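Local structure of probable GTP-binding protein EngB (2CXX) at residues T125-N130 with K158-I163; S10-S15 with V87-G92; A94-I99 with N143-K148; A2-A7 with I83-L88. The protein binds GDP and probably GTP, as a likely magnesium-using GTPase of the EngB family, and is probably needed for normal cell division and septation. One frame throughout, in Å; residues are numbered along the deposited sequence.

Interaction 1 of 4, residues T125-N130 with K158-I163; sequences TIVAVN and KVFIPI. With GDP (guanosine-5'-diphosphate), chain D.
Val127 and Phe160 stand side by side on one face of the sheet, and the fit between them shows how two parallel strands mesh. The isopropyl group of Val127 is the bump: CB lies 3.6 Å from Phe160 CD2, and CG1 comes equally near that ring carbon. Val129 CG2 meets the same corner of the ring from its edge, in the ring plane, 3.8 Å from Phe160 CD2. The hollow between the two valines is thus filled by the CD2-CE2 side of the phenylalanine, while Val159 CG1 lies over one ring face, offset toward the rim, and touches Val127 CG2. Helix 138-149 covers this face of the sheet through Leu145 and Ala146.

On the other face the side chains of Ile126 and Ile161 cross, CG2 of the first touching CG1 of the second. Ile163 holds CG1 between its own N and carbonyl carbon (chi1 52°), and CD1 at the tip fills the notch between Ala128 CB, 3.8 Å away, and Asn130 OD1.

Four backbone bonds tie the two segments, from Val127 N to Val159 O (2.7 Å) through to Ile163 N to Val129 O (2.9 Å). Just beyond the last of these, at the end of strand 125-130, Asn130 ND2 lies 3.1 Å from GDP N7. Asn130 is itself gripped twice, ND2 by Val12 O and OD1 by Ala165 N, which probably fixes the rotation of the carboxamide before the base, consistent with the asparagine of an NKxD motif.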
loop_
_atom_site.group_PDB
_atom_site.type_symbol
_atom_site.label_atom_id
_atom_site.label_comp_id
_atom_site.label_asym_id
_atom_site.label_seq_id
_atom_site.Cartn_x
_atom_site.Cartn_y
_atom_site.Cartn_z
ATOM N N THR A 125 4.767 -9.046 1.139
ATOM C CA THR A 125 4.153 -7.730 1.274
ATOM C C THR A 125 4.596 -6.985 2.500
ATOM O O THR A 125 4.584 -7.531 3.605
ATOM C CB THR A 125 2.624 -7.881 1.320
ATOM O OG1 THR A 125 2.167 -8.489 0.108
ATOM C CG2 THR A 125 1.952 -6.491 1.470
ATOM N N ILE A 126 4.985 -5.732 2.326
ATOM C CA ILE A 126 5.347 -4.887 3.472
ATOM C C ILE A 126 4.200 -3.892 3.615
ATOM O O ILE A 126 3.678 -3.409 2.624
ATOM C CB ILE A 126 6.692 -4.115 3.205
ATOM C CG1 ILE A 126 7.833 -5.097 3.082
ATOM C CG2 ILE A 126 6.918 -3.038 4.273
ATOM C CD1 ILE A 126 9.040 -4.515 2.316
ATOM N N VAL A 127 3.717 -3.663 4.831
ATOM C CA VAL A 127 2.680 -2.673 5.030
ATOM C C VAL A 127 3.333 -1.414 5.552
ATOM O O VAL A 127 3.866 -1.424 6.664
ATOM C CB VAL A 127 1.632 -3.156 6.082
ATOM C CG1 VAL A 127 0.580 -2.042 6.354
ATOM C CG2 VAL A 127 0.981 -4.448 5.583
ATOM N N ALA A 128 3.289 -0.328 4.773
ATOM C CA ALA A 128 3.832 0.966 5.221
ATOM C C ALA A 128 2.682 1.630 6.016
ATOM O O ALA A 128 1.672 2.003 5.441
ATOM C CB ALA A 128 4.195 1.847 4.008
ATOM N N VAL A 129 2.829 1.758 7.329
ATOM C CA VAL A 129 1.785 2.348 8.157
ATOM C C VAL A 129 2.085 3.856 8.222
ATOM O O VAL A 129 2.837 4.347 9.063
ATOM C CB VAL A 129 1.761 1.673 9.530
ATOM C CG1 VAL A 129 0.599 2.287 10.343
ATOM C CG2 VAL A 129 1.554 0.108 9.339
ATOM N N ASN A 130 1.448 4.583 7.323
ATOM C CA ASN A 130 1.734 5.986 7.139
ATOM C C ASN A 130 0.931 6.885 8.054
ATOM O O ASN A 130 -0.052 6.463 8.670
ATOM C CB ASN A 130 1.498 6.360 5.664
ATOM C CG ASN A 130 2.146 7.697 5.281
ATOM O OD1 ASN A 130 3.217 8.016 5.773
ATOM N ND2 ASN A 130 1.528 8.454 4.376
ATOM N N LYS A 158 8.246 -7.575 10.814
ATOM C CA LYS A 158 8.808 -7.826 9.496
ATOM C C LYS A 158 7.864 -7.250 8.425
ATOM O O LYS A 158 8.267 -6.851 7.315
ATOM C CB LYS A 158 8.944 -9.339 9.249
ATOM C CG LYS A 158 9.929 -10.059 10.199
ATOM C CD LYS A 158 11.358 -9.510 10.019
ATOM C CE LYS A 158 12.290 -10.136 11.071
ATOM N NZ LYS A 158 11.706 -10.000 12.475
ATOM N N VAL A 159 6.594 -7.194 8.793
ATOM C CA VAL A 159 5.571 -6.743 7.862
ATOM C C VAL A 159 5.194 -5.288 7.980
ATOM O O VAL A 159 5.195 -4.557 6.970
ATOM C CB VAL A 159 4.292 -7.574 8.022
ATOM C CG1 VAL A 159 3.201 -7.079 7.049
ATOM C CG2 VAL A 159 4.609 -9.039 7.740
ATOM N N PHE A 160 4.908 -4.873 9.207
ATOM C CA PHE A 160 4.424 -3.508 9.491
ATOM C C PHE A 160 5.494 -2.495 9.828
ATOM O O PHE A 160 6.133 -2.569 10.872
ATOM C CB PHE A 160 3.381 -3.547 10.622
ATOM C CG PHE A 160 2.151 -4.285 10.246
ATOM C CD1 PHE A 160 2.032 -5.618 10.559
ATOM C CD2 PHE A 160 1.099 -3.622 9.583
ATOM C CE1 PHE A 160 0.881 -6.303 10.238
ATOM C CE2 PHE A 160 -0.077 -4.292 9.252
ATOM C CZ PHE A 160 -0.174 -5.648 9.598
ATOM N N ILE A 161 5.691 -1.526 8.929
ATOM C CA ILE A 161 6.700 -0.498 9.158
ATOM C C ILE A 161 6.042 0.876 9.271
ATOM O O ILE A 161 5.550 1.440 8.270
ATOM C CB ILE A 161 7.710 -0.410 7.965
ATOM C CG1 ILE A 161 8.270 -1.800 7.643
ATOM C CG2 ILE A 161 8.831 0.585 8.304
ATOM C CD1 ILE A 161 9.118 -2.417 8.694
ATOM N N PRO A 162 5.973 1.417 10.490
ATOM C CA PRO A 162 5.355 2.741 10.584
ATOM C C PRO A 162 6.290 3.852 10.050
ATOM O O PRO A 162 7.508 3.868 10.284
ATOM C CB PRO A 162 5.031 2.862 12.071
ATOM C CG PRO A 162 6.064 2.023 12.734
ATOM C CD PRO A 162 6.330 0.866 11.816
ATOM N N ILE A 163 5.711 4.790 9.295
ATOM C CA ILE A 163 6.504 5.893 8.721
ATOM C C ILE A 163 5.660 7.181 8.710
ATOM O O ILE A 163 4.448 7.154 8.970
ATOM C CB ILE A 163 6.832 5.609 7.210
ATOM C CG1 ILE A 163 5.505 5.276 6.500
ATOM C CG2 ILE A 163 7.716 4.352 7.030
ATOM C CD1 ILE A 163 5.588 5.218 5.011
HETATM P PB GDP D . -2.341 9.259 -2.277
HETATM O O1B GDP D . -3.714 9.584 -2.760
HETATM O O2B GDP D . -2.365 7.985 -1.340
HETATM O O3B GDP D . -1.196 9.378 -3.261
HETATM O O3A GDP D . -2.021 10.405 -1.226
HETATM P PA GDP D . -1.116 11.720 -1.152
HETATM O O1A GDP D . 0.314 11.348 -1.178
HETATM O O2A GDP D . -1.490 12.708 -2.318
HETATM O "O5'" GDP D . -1.380 12.282 0.326
HETATM C "C5'" GDP D . -2.736 12.536 0.538
HETATM C "C4'" GDP D . -2.906 13.493 1.725
HETATM O "O4'" GDP D . -2.248 12.920 2.939
HETATM C "C3'" GDP D . -2.259 14.831 1.612
HETATM O "O3'" GDP D . -2.882 16.070 1.977
HETATM C "C2'" GDP D . -0.823 14.609 2.133
HETATM O "O2'" GDP D . -0.277 15.888 2.632
HETATM C "C1'" GDP D . -1.183 13.828 3.401
HETATM N N9 GDP D . -0.099 12.987 3.929
HETATM C C8 GDP D . 0.724 12.073 3.235
HETATM N N7 GDP D . 1.544 11.513 4.057
HETATM C C5 GDP D . 1.324 12.008 5.316
HETATM C C6 GDP D . 1.890 11.783 6.608
HETATM O O6 GDP D . 2.784 11.015 6.782
HETATM N N1 GDP D . 1.384 12.484 7.699
HETATM C C2 GDP D . 0.367 13.382 7.540
HETATM N N2 GDP D . -0.093 14.055 8.649
HETATM N N3 GDP D . -0.175 13.611 6.353
HETATM C C4 GDP D . 0.275 12.947 5.229
#

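Interaction 2 of 4, residues S10-S15 with V87-G92; sequences SNVGKS and VLVVDG. With GDP (guanosine-5'-diphosphate), chain D.
Val12 sits at the tight end of this contact, its two methyls set against successive loop-facing residues of strand 85-91. CG2, held between the residue's own N and carbonyl carbon (chi1 -63° for CG1), presses on Val89 O at 3.5 Å and on Val89 CG1 at 3.7 Å. CG1 lies against Asp91, 3.9 Å from its CB. Farther along, the packing slackens: Lys14 CG reaches only to 4.1 Å from Val89 CG2, and the exposed Asn11 has its amide beside C5' and C4' of GDP, with OD1 nearest C5'.

The loop's polar work faces the nucleotide. Gly13 N, at the N-cap position just before helix 14-22, and Lys14 N both donate to GDP O2B, at 2.9 and 2.8 Å, and Ser15 N binds GDP O3B at 2.8 Å. This is the P-loop, its amides wrapped round the beta-phosphate.

Lys14 NZ bonds to Met51 O and forms a salt bridge with Asp50; Asp91 OD2 forms one with Lys131. The loop rests on strand 85-91 while leading from strand 3-8 into helix 14-22, and Asp91 OD1 accepts from Ala94 N in the turn that leads into the helix of residues 94-104.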
loop_
_atom_site.group_PDB
_atom_site.type_symbol
_atom_site.label_atom_id
_atom_site.label_comp_id
_atom_site.label_asym_id
_atom_site.label_seq_id
_atom_site.Cartn_x
_atom_site.Cartn_y
_atom_site.Cartn_z
ATOM N N SER A 10 -6.962 5.525 -1.769
ATOM C CA SER A 10 -6.707 6.901 -2.109
ATOM C C SER A 10 -6.567 7.773 -0.839
ATOM O O SER A 10 -7.280 7.610 0.127
ATOM C CB SER A 10 -7.884 7.457 -2.971
ATOM O OG SER A 10 -7.671 8.834 -3.212
ATOM N N ASN A 11 -5.628 8.688 -0.897
ATOM C CA ASN A 11 -5.322 9.672 0.130
ATOM C C ASN A 11 -4.582 9.135 1.354
ATOM O O ASN A 11 -4.528 9.827 2.396
ATOM C CB ASN A 11 -6.598 10.427 0.551
ATOM C CG ASN A 11 -6.347 11.942 0.712
ATOM O OD1 ASN A 11 -5.970 12.649 -0.264
ATOM N ND2 ASN A 11 -6.498 12.430 1.940
ATOM N N VAL A 12 -3.959 7.947 1.254
ATOM C CA VAL A 12 -3.238 7.395 2.449
ATOM C C VAL A 12 -1.819 7.946 2.479
ATOM O O VAL A 12 -1.099 7.738 3.460
ATOM C CB VAL A 12 -3.171 5.813 2.450
ATOM C CG1 VAL A 12 -4.609 5.191 2.542
ATOM C CG2 VAL A 12 -2.455 5.278 1.165
ATOM N N GLY A 13 -1.393 8.541 1.360
ATOM C CA GLY A 13 -0.067 9.120 1.198
ATOM C C GLY A 13 0.881 8.311 0.317
ATOM O O GLY A 13 2.080 8.401 0.438
ATOM N N LYS A 14 0.334 7.508 -0.566
ATOM C CA LYS A 14 1.169 6.689 -1.442
ATOM C C LYS A 14 2.019 7.491 -2.393
ATOM O O LYS A 14 3.237 7.241 -2.494
ATOM C CB LYS A 14 0.264 5.714 -2.178
ATOM C CG LYS A 14 0.991 4.834 -3.204
ATOM C CD LYS A 14 0.101 3.596 -3.589
ATOM C CE LYS A 14 -1.184 3.964 -4.313
ATOM N NZ LYS A 14 -0.819 4.694 -5.568
ATOM N N SER A 15 1.440 8.469 -3.100
ATOM C CA SER A 15 2.269 9.260 -4.021
ATOM C C SER A 15 3.321 10.040 -3.214
ATOM O O SER A 15 4.464 10.184 -3.682
ATOM C CB SER A 15 1.417 10.216 -4.875
ATOM O OG SER A 15 0.698 11.086 -4.022
ATOM N N VAL A 87 4.362 -3.220 -1.651
ATOM C CA VAL A 87 4.237 -2.323 -0.506
ATOM C C VAL A 87 2.791 -1.840 -0.470
ATOM O O VAL A 87 2.323 -1.183 -1.409
ATOM C CB VAL A 87 5.107 -1.089 -0.635
ATOM C CG1 VAL A 87 4.924 -0.145 0.643
ATOM C CG2 VAL A 87 6.563 -1.540 -0.727
ATOM N N LEU A 88 2.060 -2.220 0.577
ATOM C CA LEU A 88 0.706 -1.737 0.724
ATOM C C LEU A 88 0.819 -0.563 1.694
ATOM O O LEU A 88 1.232 -0.726 2.841
ATOM C CB LEU A 88 -0.223 -2.836 1.321
ATOM C CG LEU A 88 -1.585 -2.374 1.874
ATOM C CD1 LEU A 88 -2.479 -1.737 0.826
ATOM C CD2 LEU A 88 -2.301 -3.575 2.484
ATOM N N VAL A 89 0.428 0.620 1.229
ATOM C CA VAL A 89 0.445 1.822 2.071
ATOM C C VAL A 89 -0.905 1.955 2.730
ATOM O O VAL A 89 -1.892 1.891 2.049
ATOM C CB VAL A 89 0.656 3.043 1.206
ATOM C CG1 VAL A 89 0.961 4.239 2.078
ATOM C CG2 VAL A 89 1.829 2.781 0.221
ATOM N N VAL A 90 -0.952 2.094 4.056
ATOM C CA VAL A 90 -2.211 2.316 4.777
ATOM C C VAL A 90 -2.072 3.558 5.593
ATOM O O VAL A 90 -0.967 4.000 5.919
ATOM C CB VAL A 90 -2.629 1.165 5.707
ATOM C CG1 VAL A 90 -2.689 -0.170 4.851
ATOM C CG2 VAL A 90 -1.688 1.038 6.834
ATOM N N ASP A 91 -3.222 4.135 5.942
ATOM C CA ASP A 91 -3.245 5.359 6.731
ATOM C C ASP A 91 -3.434 4.790 8.155
ATOM O O ASP A 91 -4.493 4.307 8.462
ATOM C CB ASP A 91 -4.435 6.210 6.256
ATOM C CG ASP A 91 -4.700 7.414 7.133
ATOM O OD1 ASP A 91 -4.268 7.394 8.306
ATOM O OD2 ASP A 91 -5.366 8.352 6.639
ATOM N N GLY A 92 -2.368 4.830 8.963
ATOM C CA GLY A 92 -2.416 4.244 10.309
ATOM C C GLY A 92 -3.490 4.830 11.226
ATOM O O GLY A 92 -4.058 4.130 12.086
HETATM P PB GDP D . -2.341 9.259 -2.277
HETATM O O1B GDP D . -3.714 9.584 -2.760
HETATM O O2B GDP D . -2.365 7.985 -1.340
HETATM O O3B GDP D . -1.196 9.378 -3.261
HETATM O O3A GDP D . -2.021 10.405 -1.226
HETATM P PA GDP D . -1.116 11.720 -1.152
HETATM O O1A GDP D . 0.314 11.348 -1.178
HETATM O O2A GDP D . -1.490 12.708 -2.318
HETATM O "O5'" GDP D . -1.380 12.282 0.326
HETATM C "C5'" GDP D . -2.736 12.536 0.538
HETATM C "C4'" GDP D . -2.906 13.493 1.725
HETATM O "O4'" GDP D . -2.248 12.920 2.939
HETATM C "C3'" GDP D . -2.259 14.831 1.612
HETATM O "O3'" GDP D . -2.882 16.070 1.977
HETATM C "C2'" GDP D . -0.823 14.609 2.133
HETATM O "O2'" GDP D . -0.277 15.888 2.632
HETATM C "C1'" GDP D . -1.183 13.828 3.401
HETATM N N9 GDP D . -0.099 12.987 3.929
HETATM C C8 GDP D . 0.724 12.073 3.235
HETATM N N7 GDP D . 1.544 11.513 4.057
HETATM C C5 GDP D . 1.324 12.008 5.316
HETATM C C6 GDP D . 1.890 11.783 6.608
HETATM O O6 GDP D . 2.784 11.015 6.782
HETATM N N1 GDP D . 1.384 12.484 7.699
HETATM C C2 GDP D . 0.367 13.382 7.540
HETATM N N2 GDP D . -0.093 14.055 8.649
HETATM N N3 GDP D . -0.175 13.611 6.353
HETATM C C4 GDP D . 0.275 12.947 5.229
#

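Interaction 3 of 4, residues A94-I99 with N143-K148; sequences AAPEII and NFLAEK
Phe144 reaches across from helix 138-149 to meet Pro96 of helix 94-104, and its path from CB outward shows how one aromatic ring can join two helices. With CG anti to the backbone N (chi1 179°), the side chain extends toward the other helix. The CD2 side of the ring makes the first touch, 3.6 Å from Pro96 CB. CE2, next along, lies 3.6 Å from Pro96 CA and also approaches Pro96 CB. CE2 and CZ both come within 4.0 Å of Ile99 CG2, and CZ, at the tip, also meets Pro96 O. Lys148 CG, one helical turn on in the same helix, lies over one face of the ring, offset toward its rim, and Lys100 makes a cation-pi contact with the ring.

The short segments run at 46° to each other with their axes 10.2 Å apart. Both helices belong to the alpha/beta fold of P-loop GTPases, helix 94-104 following strand 85-91 and helix 138-149 following strand 125-130; Ile99 and Lys148 both also touch Val112 of helix 110-120.

Beside Phe144, Ile99 makes further contacts. The side chains of Ile99 and Leu145 cross, CD1 meeting CD2 at 3.8 Å, and Leu145 CD2 also lies by Ala95 CB and Pro96 CG. Ile99 CG2 slides past the aliphatic part of Lys148, 3.9 Å from CD. The bend of the lysine chain at chi2 (-67°) sets CD there, and beyond it NZ forms a salt bridge with Glu103.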
loop_
_atom_site.group_PDB
_atom_site.type_symbol
_atom_site.label_atom_id
_atom_site.label_comp_id
_atom_site.label_asym_id
_atom_site.label_seq_id
_atom_site.Cartn_x
_atom_site.Cartn_y
_atom_site.Cartn_z
ATOM N N ALA A 94 -6.539 6.380 10.149
ATOM C CA ALA A 94 -7.857 6.014 9.687
ATOM C C ALA A 94 -8.217 4.539 9.538
ATOM O O ALA A 94 -9.347 4.128 9.830
ATOM C CB ALA A 94 -8.162 6.749 8.325
ATOM N N ALA A 95 -7.266 3.750 9.058
ATOM C CA ALA A 95 -7.481 2.333 8.762
ATOM C C ALA A 95 -8.157 1.495 9.801
ATOM O O ALA A 95 -9.093 0.773 9.482
ATOM C CB ALA A 95 -6.144 1.672 8.354
ATOM N N PRO A 96 -7.744 1.617 11.082
ATOM C CA PRO A 96 -8.449 0.766 12.052
ATOM C C PRO A 96 -9.928 1.164 12.243
ATOM O O PRO A 96 -10.790 0.292 12.427
ATOM C CB PRO A 96 -7.622 0.943 13.334
ATOM C CG PRO A 96 -6.216 1.335 12.811
ATOM C CD PRO A 96 -6.564 2.273 11.683
ATOM N N GLU A 97 -10.229 2.462 12.130
ATOM C CA GLU A 97 -11.590 2.892 12.364
ATOM C C GLU A 97 -12.437 2.566 11.154
ATOM O O GLU A 97 -13.602 2.244 11.292
ATOM C CB GLU A 97 -11.604 4.385 12.700
ATOM C CG GLU A 97 -10.853 4.662 14.008
ATOM C CD GLU A 97 -11.363 3.786 15.149
ATOM O OE1 GLU A 97 -12.569 3.878 15.469
ATOM O OE2 GLU A 97 -10.567 2.979 15.708
ATOM N N ILE A 98 -11.847 2.620 9.949
ATOM C CA ILE A 98 -12.589 2.242 8.754
ATOM C C ILE A 98 -12.896 0.740 8.834
ATOM O O ILE A 98 -13.999 0.314 8.541
ATOM C CB ILE A 98 -11.752 2.543 7.496
ATOM C CG1 ILE A 98 -11.662 4.071 7.345
ATOM C CG2 ILE A 98 -12.370 1.944 6.213
ATOM C CD1 ILE A 98 -10.665 4.487 6.276
ATOM N N ILE A 99 -11.912 -0.051 9.263
ATOM C CA ILE A 99 -12.119 -1.496 9.331
ATOM C C ILE A 99 -13.296 -1.795 10.242
ATOM O O ILE A 99 -14.167 -2.529 9.855
ATOM C CB ILE A 99 -10.857 -2.215 9.815
ATOM C CG1 ILE A 99 -9.876 -2.270 8.649
ATOM C CG2 ILE A 99 -11.165 -3.679 10.304
ATOM C CD1 ILE A 99 -8.453 -2.677 9.125
ATOM N N ASN A 143 -0.906 -3.760 16.035
ATOM C CA ASN A 143 -1.379 -5.041 16.544
ATOM C C ASN A 143 -2.759 -5.314 16.021
ATOM O O ASN A 143 -3.091 -6.463 15.715
ATOM C CB ASN A 143 -1.436 -5.079 18.067
ATOM C CG ASN A 143 -0.060 -5.157 18.695
ATOM O OD1 ASN A 143 0.918 -5.512 18.033
ATOM N ND2 ASN A 143 0.024 -4.867 19.973
ATOM N N PHE A 144 -3.585 -4.265 15.914
ATOM C CA PHE A 144 -4.944 -4.424 15.405
ATOM C C PHE A 144 -4.904 -4.867 13.935
ATOM O O PHE A 144 -5.608 -5.796 13.524
ATOM C CB PHE A 144 -5.701 -3.052 15.533
ATOM C CG PHE A 144 -7.089 -3.069 15.016
ATOM C CD1 PHE A 144 -8.134 -3.517 15.818
ATOM C CD2 PHE A 144 -7.366 -2.644 13.717
ATOM C CE1 PHE A 144 -9.418 -3.531 15.330
ATOM C CE2 PHE A 144 -8.618 -2.654 13.218
ATOM C CZ PHE A 144 -9.675 -3.095 14.013
ATOM N N LEU A 145 -4.089 -4.178 13.133
ATOM C CA LEU A 145 -4.003 -4.480 11.723
ATOM C C LEU A 145 -3.447 -5.879 11.533
ATOM O O LEU A 145 -3.864 -6.589 10.635
ATOM C CB LEU A 145 -3.104 -3.437 11.010
ATOM C CG LEU A 145 -3.564 -1.968 10.994
ATOM C CD1 LEU A 145 -2.612 -1.110 10.161
ATOM C CD2 LEU A 145 -4.927 -1.925 10.385
ATOM N N ALA A 146 -2.498 -6.284 12.368
ATOM C CA ALA A 146 -1.921 -7.616 12.207
ATOM C C ALA A 146 -3.005 -8.675 12.417
ATOM O O ALA A 146 -3.101 -9.616 11.647
ATOM C CB ALA A 146 -0.739 -7.823 13.174
ATOM N N GLU A 147 -3.860 -8.492 13.427
ATOM C CA GLU A 147 -4.928 -9.449 13.673
ATOM C C GLU A 147 -5.941 -9.448 12.488
ATOM O O GLU A 147 -6.360 -10.505 12.040
ATOM C CB GLU A 147 -5.602 -9.060 15.008
ATOM C CG GLU A 147 -6.438 -10.132 15.704
ATOM C CD GLU A 147 -7.804 -10.282 15.149
ATOM O OE1 GLU A 147 -8.388 -9.269 14.751
ATOM O OE2 GLU A 147 -8.325 -11.427 15.127
ATOM N N LYS A 148 -6.292 -8.267 11.959
ATOM C CA LYS A 148 -7.276 -8.215 10.870
ATOM C C LYS A 148 -6.733 -8.739 9.534
ATOM O O LYS A 148 -7.487 -9.306 8.722
ATOM C CB LYS A 148 -7.778 -6.766 10.686
ATOM C CG LYS A 148 -8.594 -6.240 11.888
ATOM C CD LYS A 148 -9.889 -6.994 12.010
ATOM C CE LYS A 148 -10.570 -6.718 13.345
ATOM N NZ LYS A 148 -11.784 -7.587 13.538
#

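Interaction 4 of 4, residues A2-A7 with I83-L88; sequences ATIIFA and IDVAVL
Thr3 and Asp84 open the pairing of two parallel strands with a reciprocal pair of hydrogen bonds. Asp84 OD1 uses its anti lone pair to accept Thr3 N at 2.7 Å, and Asp84 N gives to Thr3 O. Regular backbone bonds follow, Ile5 N to Val85 O, Val87 N to Ile5 O at 2.8 Å, and Ala7 N to Val87 O.

The aromatic contact is a CH-pi interaction: Val87 CB stands 3.9 Å from the centroid of the Phe6 ring, 15° off its normal and offset toward the rim, with CG1 nearest Phe6 CE2 and CG2 nearest Phe6 CZ.

Aliphatic packing differs by face. Beside Phe6 and Val87, Ile4 CG1 meets Val85 CG1 at 3.6 Å. On the other face Ile5 CG1, held between its own N and carbonyl carbon (chi1 66°), is tight against Ala86 CB, only 3.4 Å away, and Ile5 CG2 touches Ile83 CD1.

Helix 14-22 covers the Phe6 face and helix 110-120 the Ala86 side, as befits the central parallel strands of the GTPase alpha/beta sandwich, where strand 3-8 leads into the P-loop.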
loop_
_atom_site.group_PDB
_atom_site.type_symbol
_atom_site.label_atom_id
_atom_site.label_comp_id
_atom_site.label_asym_id
_atom_site.label_seq_id
_atom_site.Cartn_x
_atom_site.Cartn_y
_atom_site.Cartn_z
ATOM N N ALA A 2 14.909 -5.300 -9.629
ATOM C CA ALA A 2 13.639 -5.927 -9.077
ATOM C C ALA A 2 12.409 -5.071 -9.365
ATOM O O ALA A 2 12.532 -3.905 -9.681
ATOM C CB ALA A 2 13.768 -6.107 -7.578
ATOM N N THR A 3 11.209 -5.649 -9.256
ATOM C CA THR A 3 9.991 -4.901 -9.500
ATOM C C THR A 3 9.240 -4.849 -8.183
ATOM O O THR A 3 9.020 -5.858 -7.584
ATOM C CB THR A 3 9.105 -5.617 -10.517
ATOM O OG1 THR A 3 9.690 -5.455 -11.807
ATOM C CG2 THR A 3 7.677 -5.071 -10.490
ATOM N N ILE A 4 8.818 -3.648 -7.785
ATOM C CA ILE A 4 8.135 -3.419 -6.527
ATOM C C ILE A 4 6.789 -2.758 -6.845
ATOM O O ILE A 4 6.721 -1.751 -7.551
ATOM C CB ILE A 4 8.975 -2.450 -5.652
ATOM C CG1 ILE A 4 10.380 -3.041 -5.437
ATOM C CG2 ILE A 4 8.257 -2.150 -4.338
ATOM C CD1 ILE A 4 11.481 -2.150 -6.004
ATOM N N ILE A 5 5.691 -3.343 -6.392
ATOM C CA ILE A 5 4.408 -2.684 -6.650
ATOM C C ILE A 5 4.010 -1.919 -5.374
ATOM O O ILE A 5 4.407 -2.276 -4.254
ATOM C CB ILE A 5 3.274 -3.687 -7.034
ATOM C CG1 ILE A 5 2.908 -4.621 -5.871
ATOM C CG2 ILE A 5 3.690 -4.474 -8.276
ATOM C CD1 ILE A 5 1.673 -5.591 -6.174
ATOM N N PHE A 6 3.352 -0.786 -5.595
ATOM C CA PHE A 6 2.811 0.042 -4.537
ATOM C C PHE A 6 1.306 0.083 -4.749
ATOM O O PHE A 6 0.807 0.197 -5.861
ATOM C CB PHE A 6 3.360 1.475 -4.529
ATOM C CG PHE A 6 4.682 1.612 -3.830
ATOM C CD1 PHE A 6 5.877 1.100 -4.404
ATOM C CD2 PHE A 6 4.742 2.222 -2.599
ATOM C CE1 PHE A 6 7.102 1.205 -3.746
ATOM C CE2 PHE A 6 5.972 2.328 -1.915
ATOM C CZ PHE A 6 7.135 1.823 -2.481
ATOM N N ALA A 7 0.580 0.037 -3.650
ATOM C CA ALA A 7 -0.849 0.039 -3.716
ATOM C C ALA A 7 -1.402 0.586 -2.396
ATOM O O ALA A 7 -0.745 0.567 -1.367
ATOM C CB ALA A 7 -1.342 -1.411 -3.945
ATOM N N ILE A 83 6.833 -9.972 -9.903
ATOM C CA ILE A 83 6.733 -8.963 -8.880
ATOM C C ILE A 83 7.538 -9.457 -7.680
ATOM O O ILE A 83 7.215 -10.486 -7.061
ATOM C CB ILE A 83 5.268 -8.697 -8.486
ATOM C CG1 ILE A 83 4.549 -7.965 -9.639
ATOM C CG2 ILE A 83 5.266 -7.840 -7.189
ATOM C CD1 ILE A 83 3.013 -8.027 -9.570
ATOM N N ASP A 84 8.596 -8.745 -7.333
ATOM C CA ASP A 84 9.416 -9.214 -6.217
ATOM C C ASP A 84 8.926 -8.905 -4.812
ATOM O O ASP A 84 9.192 -9.673 -3.866
ATOM C CB ASP A 84 10.820 -8.641 -6.373
ATOM C CG ASP A 84 11.473 -9.085 -7.661
ATOM O OD1 ASP A 84 11.449 -8.298 -8.629
ATOM O OD2 ASP A 84 11.967 -10.265 -7.711
ATOM N N VAL A 85 8.309 -7.749 -4.652
ATOM C CA VAL A 85 7.761 -7.386 -3.354
ATOM C C VAL A 85 6.662 -6.376 -3.567
ATOM O O VAL A 85 6.650 -5.688 -4.554
ATOM C CB VAL A 85 8.891 -6.820 -2.421
ATOM C CG1 VAL A 85 9.492 -5.630 -3.055
ATOM C CG2 VAL A 85 8.319 -6.521 -0.987
ATOM N N ALA A 86 5.696 -6.314 -2.649
ATOM C CA ALA A 86 4.598 -5.377 -2.713
ATOM C C ALA A 86 4.626 -4.506 -1.470
ATOM O O ALA A 86 4.938 -4.956 -0.362
ATOM C CB ALA A 86 3.180 -6.148 -2.802
ATOM N N VAL A 87 4.362 -3.220 -1.651
ATOM C CA VAL A 87 4.237 -2.323 -0.506
ATOM C C VAL A 87 2.791 -1.840 -0.470
ATOM O O VAL A 87 2.323 -1.183 -1.409
ATOM C CB VAL A 87 5.107 -1.089 -0.635
ATOM C CG1 VAL A 87 4.924 -0.145 0.643
ATOM C CG2 VAL A 87 6.563 -1.540 -0.727
ATOM N N LEU A 88 2.060 -2.220 0.577
ATOM C CA LEU A 88 0.706 -1.737 0.724
ATOM C C LEU A 88 0.819 -0.563 1.694
ATOM O O LEU A 88 1.232 -0.726 2.841
ATOM C CB LEU A 88 -0.223 -2.836 1.321
ATOM C CG LEU A 88 -1.585 -2.374 1.874
ATOM C CD1 LEU A 88 -2.479 -1.737 0.826
ATOM C CD2 LEU A 88 -2.301 -3.575 2.484
#

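Overall arrangement
Interaction 4 pairs the two central strands, interaction 2 lays the P-loop on one of them, and interaction 1 joins strand 125-130 to the edge strand 160-162. All four are largely buried, with partly exposed residues at the edge strand of interaction 1 and at Phe144 and Lys148 of interaction 3. Interactions 1 and 4 are the same kind of joint, parallel strands with regular backbone bonds and apolar faces, but interaction 1 ends at the guanine base. Interaction 2, nearest the chain's centre, has valine packing on one side and phosphate-binding amides on the other. Interaction 3 lies farthest from that centre, joins two helices by side chains, and touches interaction 2 through Leu145 and Val90.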